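Long-range contact in SusD homolog (Bacteroides thetaiotaomicron, PDB 3EHM), which probably binds mucin O-glycans at the cell surface as a SusD-family lipoprotein, serving their utilization by this gut symbiont: residues F29-P38 and I124-R135. Sequence-based numbering, arbitrary orientation.
Sequences FMNMQQRVIP and IANIVRNIAWLR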
ATOM      1  N   PHE A  29      19.908  -5.295  10.157  1.00 15.33           N
ATOM      2  CA  PHE A  29      19.041  -4.131  10.009  1.00 15.51           C
ATOM      3  C   PHE A  29      18.845  -3.744   8.543  1.00 14.49           C
ATOM      4  O   PHE A  29      17.747  -3.356   8.139  1.00 14.91           O
ATOM      5  CB  PHE A  29      19.613  -2.948  10.799  1.00 16.60           C
ATOM      6  CG  PHE A  29      18.744  -1.723  10.775  1.00 18.55           C
ATOM      7  CD1 PHE A  29      17.380  -1.814  11.047  1.00 16.56           C
ATOM      8  CD2 PHE A  29      19.287  -0.476  10.485  1.00 17.01           C
ATOM      9  CE1 PHE A  29      16.571  -0.681  11.031  1.00 19.72           C
ATOM     10  CE2 PHE A  29      18.488   0.664  10.467  1.00 20.12           C
ATOM     11  CZ  PHE A  29      17.126   0.561  10.739  1.00 18.55           C
HETATM   12  N   MSE A  30      19.898  -3.848   7.740  1.00 14.62           N
HETATM   13  CA  MSE A  30      19.762  -3.499   6.332  1.00 14.71           C
HETATM   14  C   MSE A  30      18.901  -4.526   5.605  1.00 12.95           C
HETATM   15  O   MSE A  30      18.169  -4.184   4.676  1.00 11.72           O
HETATM   16  CB  MSE A  30      21.138  -3.365   5.671  1.00 15.72           C
HETATM   17  CG  MSE A  30      21.912  -2.148   6.158  1.00 15.31           C
HETATM   18 SE   MSE A  30      23.331  -1.604   4.960  1.00 25.68          SE
HETATM   19  CE  MSE A  30      24.507  -3.113   5.244  1.00 20.16           C
ATOM     20  N   ASN A  31      18.976  -5.781   6.039  1.00 13.88           N
ATOM     21  CA  ASN A  31      18.170  -6.841   5.441  1.00 14.85           C
ATOM     22  C   ASN A  31      16.711  -6.503   5.730  1.00 13.68           C
ATOM     23  O   ASN A  31      15.858  -6.582   4.845  1.00 11.52           O
ATOM     24  CB  ASN A  31      18.525  -8.202   6.056  1.00 19.47           C
ATOM     25  CG  ASN A  31      17.711  -9.352   5.466  1.00 24.66           C
ATOM     26  OD1 ASN A  31      17.815 -10.495   5.916  1.00 29.34           O
ATOM     27  ND2 ASN A  31      16.905  -9.054   4.457  1.00 25.68           N
HETATM   28  N   MSE A  32      16.436  -6.111   6.972  1.00 13.11           N
HETATM   29  CA  MSE A  32      15.078  -5.749   7.375  1.00 13.49           C
HETATM   30  C   MSE A  32      14.497  -4.646   6.501  1.00 12.14           C
HETATM   31  O   MSE A  32      13.369  -4.750   6.018  1.00 11.29           O
HETATM   32  CB  MSE A  32      15.044  -5.272   8.835  1.00 13.82           C
HETATM   33  CG  MSE A  32      15.142  -6.373   9.876  1.00 17.12           C
HETATM   34 SE   MSE A  32      14.794  -5.653  11.654  1.00 17.89          SE
HETATM   35  CE  MSE A  32      12.899  -5.302  11.453  1.00 15.86           C
ATOM     36  N   GLN A  33      15.271  -3.582   6.312  1.00 12.42           N
ATOM     37  CA  GLN A  33      14.823  -2.450   5.515  1.00 12.31           C
ATOM     38  C   GLN A  33      14.481  -2.819   4.077  1.00 11.58           C
ATOM     39  O   GLN A  33      13.531  -2.287   3.501  1.00 11.84           O
ATOM     40  CB  GLN A  33      15.890  -1.355   5.533  1.00 13.03           C
ATOM     41  CG  GLN A  33      16.157  -0.820   6.926  1.00 13.80           C
ATOM     42  CD  GLN A  33      17.334   0.124   6.967  1.00 15.91           C
ATOM     43  OE1 GLN A  33      17.220   1.293   6.602  1.00 16.41           O
ATOM     44  NE2 GLN A  33      18.480  -0.384   7.404  1.00 14.88           N
ATOM     45  N   GLN A  34      15.252  -3.727   3.497  1.00 11.74           N
ATOM     46  CA  GLN A  34      15.003  -4.146   2.125  1.00 12.92           C
ATOM     47  C   GLN A  34      13.806  -5.084   2.026  1.00 12.99           C
ATOM     48  O   GLN A  34      13.330  -5.366   0.931  1.00 14.34           O
ATOM     49  CB  GLN A  34      16.234  -4.847   1.561  1.00 14.15           C
ATOM     50  CG  GLN A  34      17.470  -3.978   1.538  1.00 16.44           C
ATOM     51  CD  GLN A  34      18.701  -4.766   1.170  1.00 17.37           C
ATOM     52  OE1 GLN A  34      18.852  -5.202   0.030  1.00 17.44           O
ATOM     53  NE2 GLN A  34      19.586  -4.969   2.141  1.00 14.71           N
ATOM     54  N   ARG A  35      13.326  -5.566   3.171  1.00 11.45           N
ATOM     55  CA  ARG A  35      12.196  -6.495   3.206  1.00 13.64           C
ATOM     56  C   ARG A  35      10.817  -5.867   3.403  1.00 14.31           C
ATOM     57  O   ARG A  35       9.808  -6.464   3.024  1.00 16.09           O
ATOM     58  CB  ARG A  35      12.408  -7.533   4.313  1.00 15.69           C
ATOM     59  CG  ARG A  35      13.602  -8.441   4.103  1.00 19.74           C
ATOM     60  CD  ARG A  35      13.415  -9.331   2.894  1.00 24.17           C
ATOM     61  NE  ARG A  35      14.531 -10.259   2.752  1.00 26.10           N
ATOM     62  CZ  ARG A  35      14.556 -11.269   1.891  1.00 27.66           C
ATOM     63  NH1 ARG A  35      13.521 -11.484   1.090  1.00 27.29           N
ATOM     64  NH2 ARG A  35      15.619 -12.064   1.834  1.00 27.64           N
ATOM     65  N   VAL A  36      10.762  -4.687   4.016  1.00 12.47           N
ATOM     66  CA  VAL A  36       9.477  -4.022   4.253  1.00 13.48           C
ATOM     67  C   VAL A  36       8.652  -4.061   2.968  1.00 13.93           C
ATOM     68  O   VAL A  36       7.498  -4.487   2.967  1.00 14.77           O
ATOM     69  CB  VAL A  36       9.693  -2.573   4.711  1.00 12.47           C
ATOM     70  CG1 VAL A  36       8.350  -1.876   4.907  1.00 11.92           C
ATOM     71  CG2 VAL A  36      10.491  -2.573   6.011  1.00 13.61           C
ATOM     72  N   ILE A  37       9.266  -3.597   1.886  1.00 14.35           N
ATOM     73  CA  ILE A  37       8.683  -3.621   0.553  1.00 15.18           C
ATOM     74  C   ILE A  37       9.873  -4.165  -0.232  1.00 14.56           C
ATOM     75  O   ILE A  37      10.896  -3.491  -0.353  1.00 14.49           O
ATOM     76  CB  ILE A  37       8.310  -2.217   0.047  1.00 16.86           C
ATOM     77  CG1 ILE A  37       7.241  -1.598   0.954  1.00 18.08           C
ATOM     78  CG2 ILE A  37       7.777  -2.315  -1.376  1.00 17.51           C
ATOM     79  CD1 ILE A  37       6.744  -0.242   0.483  1.00 18.95           C
ATOM     80  N   PRO A  38       9.751  -5.392  -0.768  1.00 14.98           N
ATOM     81  CA  PRO A  38      10.786  -6.099  -1.534  1.00 15.32           C
ATOM     82  C   PRO A  38      11.637  -5.305  -2.511  1.00 14.22           C
ATOM     83  O   PRO A  38      11.135  -4.768  -3.490  1.00 13.25           O
ATOM     84  CB  PRO A  38      10.005  -7.204  -2.248  1.00 17.16           C
ATOM     85  CG  PRO A  38       8.837  -7.432  -1.364  1.00 16.52           C
ATOM     86  CD  PRO A  38       8.444  -6.046  -0.958  1.00 13.46           C
ATOM     87  N   ILE A 124      14.157   1.036  16.926  1.00 13.98           N
ATOM     88  CA  ILE A 124      14.145   1.436  15.523  1.00 14.04           C
ATOM     89  C   ILE A 124      13.810   0.182  14.712  1.00 14.91           C
ATOM     90  O   ILE A 124      13.031   0.225  13.761  1.00 15.88           O
ATOM     91  CB  ILE A 124      15.517   2.014  15.092  1.00 15.75           C
ATOM     92  CG1 ILE A 124      15.710   3.389  15.739  1.00 16.14           C
ATOM     93  CG2 ILE A 124      15.602   2.117  13.558  1.00 14.51           C
ATOM     94  CD1 ILE A 124      17.079   3.988  15.528  1.00 15.71           C
ATOM     95  N   ALA A 125      14.392  -0.941  15.114  1.00 13.89           N
ATOM     96  CA  ALA A 125      14.131  -2.211  14.443  1.00 15.15           C
ATOM     97  C   ALA A 125      12.651  -2.567  14.611  1.00 14.11           C
ATOM     98  O   ALA A 125      12.028  -3.117  13.703  1.00 14.55           O
ATOM     99  CB  ALA A 125      15.010  -3.303  15.036  1.00 13.32           C
ATOM    100  N   ASN A 126      12.089  -2.242  15.773  1.00 13.04           N
ATOM    101  CA  ASN A 126      10.682  -2.521  16.036  1.00 14.14           C
ATOM    102  C   ASN A 126       9.774  -1.702  15.109  1.00 12.21           C
ATOM    103  O   ASN A 126       8.742  -2.188  14.655  1.00 11.20           O
ATOM    104  CB  ASN A 126      10.337  -2.228  17.507  1.00 13.34           C
ATOM    105  CG  ASN A 126      10.842  -3.310  18.458  1.00 17.44           C
ATOM    106  OD1 ASN A 126      11.105  -4.439  18.046  1.00 17.48           O
ATOM    107  ND2 ASN A 126      10.955  -2.971  19.740  1.00 16.49           N
ATOM    108  N   ILE A 127      10.154  -0.461  14.831  1.00 12.69           N
ATOM    109  CA  ILE A 127       9.357   0.381  13.943  1.00 12.53           C
ATOM    110  C   ILE A 127       9.366  -0.216  12.534  1.00 12.68           C
ATOM    111  O   ILE A 127       8.319  -0.355  11.901  1.00 10.78           O
ATOM    112  CB  ILE A 127       9.907   1.822  13.884  1.00 14.78           C
ATOM    113  CG1 ILE A 127       9.760   2.488  15.257  1.00 12.01           C
ATOM    114  CG2 ILE A 127       9.168   2.624  12.804  1.00 14.07           C
ATOM    115  CD1 ILE A 127      10.427   3.854  15.352  1.00 13.11           C
ATOM    116  N   VAL A 128      10.551  -0.573  12.048  1.00 12.60           N
ATOM    117  CA  VAL A 128      10.669  -1.170  10.720  1.00 12.58           C
ATOM    118  C   VAL A 128       9.862  -2.467  10.659  1.00 13.18           C
ATOM    119  O   VAL A 128       9.178  -2.735   9.674  1.00 11.83           O
ATOM    120  CB  VAL A 128      12.142  -1.463  10.365  1.00 13.02           C
ATOM    121  CG1 VAL A 128      12.226  -2.198   9.039  1.00 12.31           C
ATOM    122  CG2 VAL A 128      12.916  -0.160  10.283  1.00 13.10           C
ATOM    123  N   ARG A 129       9.937  -3.269  11.718  1.00 13.79           N
ATOM    124  CA  ARG A 129       9.194  -4.523  11.759  1.00 14.16           C
ATOM    125  C   ARG A 129       7.690  -4.255  11.687  1.00 14.52           C
ATOM    126  O   ARG A 129       6.961  -4.920  10.946  1.00 14.12           O
ATOM    127  CB  ARG A 129       9.492  -5.285  13.051  1.00 15.10           C
ATOM    128  CG  ARG A 129       8.848  -6.664  13.098  1.00 16.40           C
ATOM    129  CD  ARG A 129       8.758  -7.202  14.515  1.00 18.94           C
ATOM    130  NE  ARG A 129       7.741  -6.500  15.295  1.00 21.21           N
ATOM    131  CZ  ARG A 129       7.329  -6.883  16.498  1.00 22.77           C
ATOM    132  NH1 ARG A 129       7.848  -7.962  17.064  1.00 23.20           N
ATOM    133  NH2 ARG A 129       6.383  -6.199  17.127  1.00 23.21           N
ATOM    134  N   ASN A 130       7.233  -3.274  12.456  1.00 15.23           N
ATOM    135  CA  ASN A 130       5.818  -2.940  12.491  1.00 16.25           C
ATOM    136  C   ASN A 130       5.276  -2.351  11.194  1.00 14.37           C
ATOM    137  O   ASN A 130       4.116  -2.566  10.862  1.00 13.38           O
ATOM    138  CB  ASN A 130       5.523  -2.017  13.677  1.00 18.67           C
ATOM    139  CG  ASN A 130       5.778  -2.702  15.014  1.00 21.56           C
ATOM    140  OD1 ASN A 130       5.631  -3.919  15.132  1.00 22.37           O
ATOM    141  ND2 ASN A 130       6.154  -1.926  16.022  1.00 21.78           N
ATOM    142  N   ILE A 131       6.099  -1.617  10.452  1.00 14.60           N
ATOM    143  CA  ILE A 131       5.629  -1.069   9.182  1.00 14.17           C
ATOM    144  C   ILE A 131       5.387  -2.252   8.248  1.00 14.02           C
ATOM    145  O   ILE A 131       4.419  -2.280   7.491  1.00 14.04           O
ATOM    146  CB  ILE A 131       6.666  -0.149   8.524  1.00 15.96           C
ATOM    147  CG1 ILE A 131       6.884   1.093   9.383  1.00 18.43           C
ATOM    148  CG2 ILE A 131       6.181   0.265   7.132  1.00 17.70           C
ATOM    149  CD1 ILE A 131       8.005   1.978   8.878  1.00 22.54           C
ATOM    150  N   ALA A 132       6.275  -3.235   8.317  1.00 12.52           N
ATOM    151  CA  ALA A 132       6.154  -4.420   7.476  1.00 12.01           C
ATOM    152  C   ALA A 132       4.972  -5.291   7.899  1.00 11.67           C
ATOM    153  O   ALA A 132       4.190  -5.739   7.059  1.00 12.52           O
ATOM    154  CB  ALA A 132       7.442  -5.230   7.527  1.00 11.20           C
ATOM    155  N   TRP A 133       4.830  -5.524   9.199  1.00 11.69           N
ATOM    156  CA  TRP A 133       3.740  -6.366   9.673  1.00 11.82           C
ATOM    157  C   TRP A 133       2.375  -5.698   9.636  1.00 11.39           C
ATOM    158  O   TRP A 133       1.355  -6.372   9.772  1.00 13.48           O
ATOM    159  CB  TRP A 133       4.056  -6.913  11.064  1.00 12.33           C
ATOM    160  CG  TRP A 133       5.159  -7.932  11.028  1.00 12.92           C
ATOM    161  CD1 TRP A 133       5.836  -8.374   9.920  1.00 14.75           C
ATOM    162  CD2 TRP A 133       5.704  -8.649  12.140  1.00 14.63           C
ATOM    163  NE1 TRP A 133       6.763  -9.322  10.277  1.00 14.99           N
ATOM    164  CE2 TRP A 133       6.706  -9.510  11.633  1.00 14.86           C
ATOM    165  CE3 TRP A 133       5.443  -8.650  13.516  1.00 13.64           C
ATOM    166  CZ2 TRP A 133       7.448 -10.365  12.456  1.00 15.88           C
ATOM    167  CZ3 TRP A 133       6.181  -9.500  14.335  1.00 14.53           C
ATOM    168  CH2 TRP A 133       7.171 -10.345  13.800  1.00 17.83           C
ATOM    169  N   LEU A 134       2.353  -4.381   9.450  1.00 11.64           N
ATOM    170  CA  LEU A 134       1.086  -3.674   9.320  1.00 11.95           C
ATOM    171  C   LEU A 134       0.538  -4.145   7.971  1.00 12.03           C
ATOM    172  O   LEU A 134      -0.662  -4.358   7.810  1.00 12.24           O
ATOM    173  CB  LEU A 134       1.294  -2.156   9.303  1.00 13.72           C
ATOM    174  CG  LEU A 134       0.047  -1.324   8.964  1.00 14.95           C
ATOM    175  CD1 LEU A 134      -1.096  -1.683   9.912  1.00 16.70           C
ATOM    176  CD2 LEU A 134       0.376   0.161   9.069  1.00 16.78           C
ATOM    177  N   ARG A 135       1.437  -4.316   7.003  1.00 10.47           N
ATOM    178  CA  ARG A 135       1.053  -4.803   5.682  1.00 10.60           C
ATOM    179  C   ARG A 135       0.578  -6.249   5.818  1.00 10.75           C
ATOM    180  O   ARG A 135      -0.429  -6.644   5.230  1.00 10.68           O
ATOM    181  CB  ARG A 135       2.251  -4.761   4.723  1.00  9.89           C
ATOM    182  CG  ARG A 135       2.640  -3.365   4.250  1.00 12.79           C
ATOM    183  CD  ARG A 135       4.107  -3.316   3.842  1.00 14.19           C
ATOM    184  NE  ARG A 135       4.438  -4.181   2.707  1.00 13.25           N
ATOM    185  CZ  ARG A 135       4.196  -3.878   1.436  1.00 13.15           C
ATOM    186  NH1 ARG A 135       3.611  -2.727   1.122  1.00 14.12           N
ATOM    187  NH2 ARG A 135       4.569  -4.711   0.474  1.00 16.33           N
TER
HETATM  188  O   HOH W   1       6.330  -6.633   1.827  1.00 11.87           O
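V128 is the knob of a knobs-into-holes contact, seated among F29, M32, Q33 and V36, where helices 23-36 and 116-140 of the tetratricopeptide-repeat-containing SusD fold run nearly parallel, their local axes at 25° and 9.4 Å apart. Its two methyls divide the work: CG1 meets V36 CG2 at 3.5 Å, while CG2 comes to the edge of the F29 ring, near its plane, 3.8 Å from CE1. The same ring touches I124, CZ lying 3.6 Å from CG2. The chain of M32, bent at chi3 (70°), passes SE over the methyl of A125 and sets CE against A125 O and the N and CB of R129. V36 CG1 reaches I131 CG2, while the A132 methyl packs against V36 CA, the two CA atoms being 4.6 Å apart. Next along the chain, I37 CG1 lies over the centre of one face of the R135 guanidinium, 3.8 Å above it, and a salt bridge to D56 through NH2 holds that group. With an alanine here, D56 would probably lose this salt-bridge partner and I37 CG1 the flat group packed on it, along with the water link to V36 O. W200 of helix 197-215 touches I124 and V128, and W341 of strand 339-342 touches V36, I37 and I131. At the guanidinium edge, in its plane, a water accepts from R135 NH2 at 2.9 Å and lies 2.7 Å from V36 O.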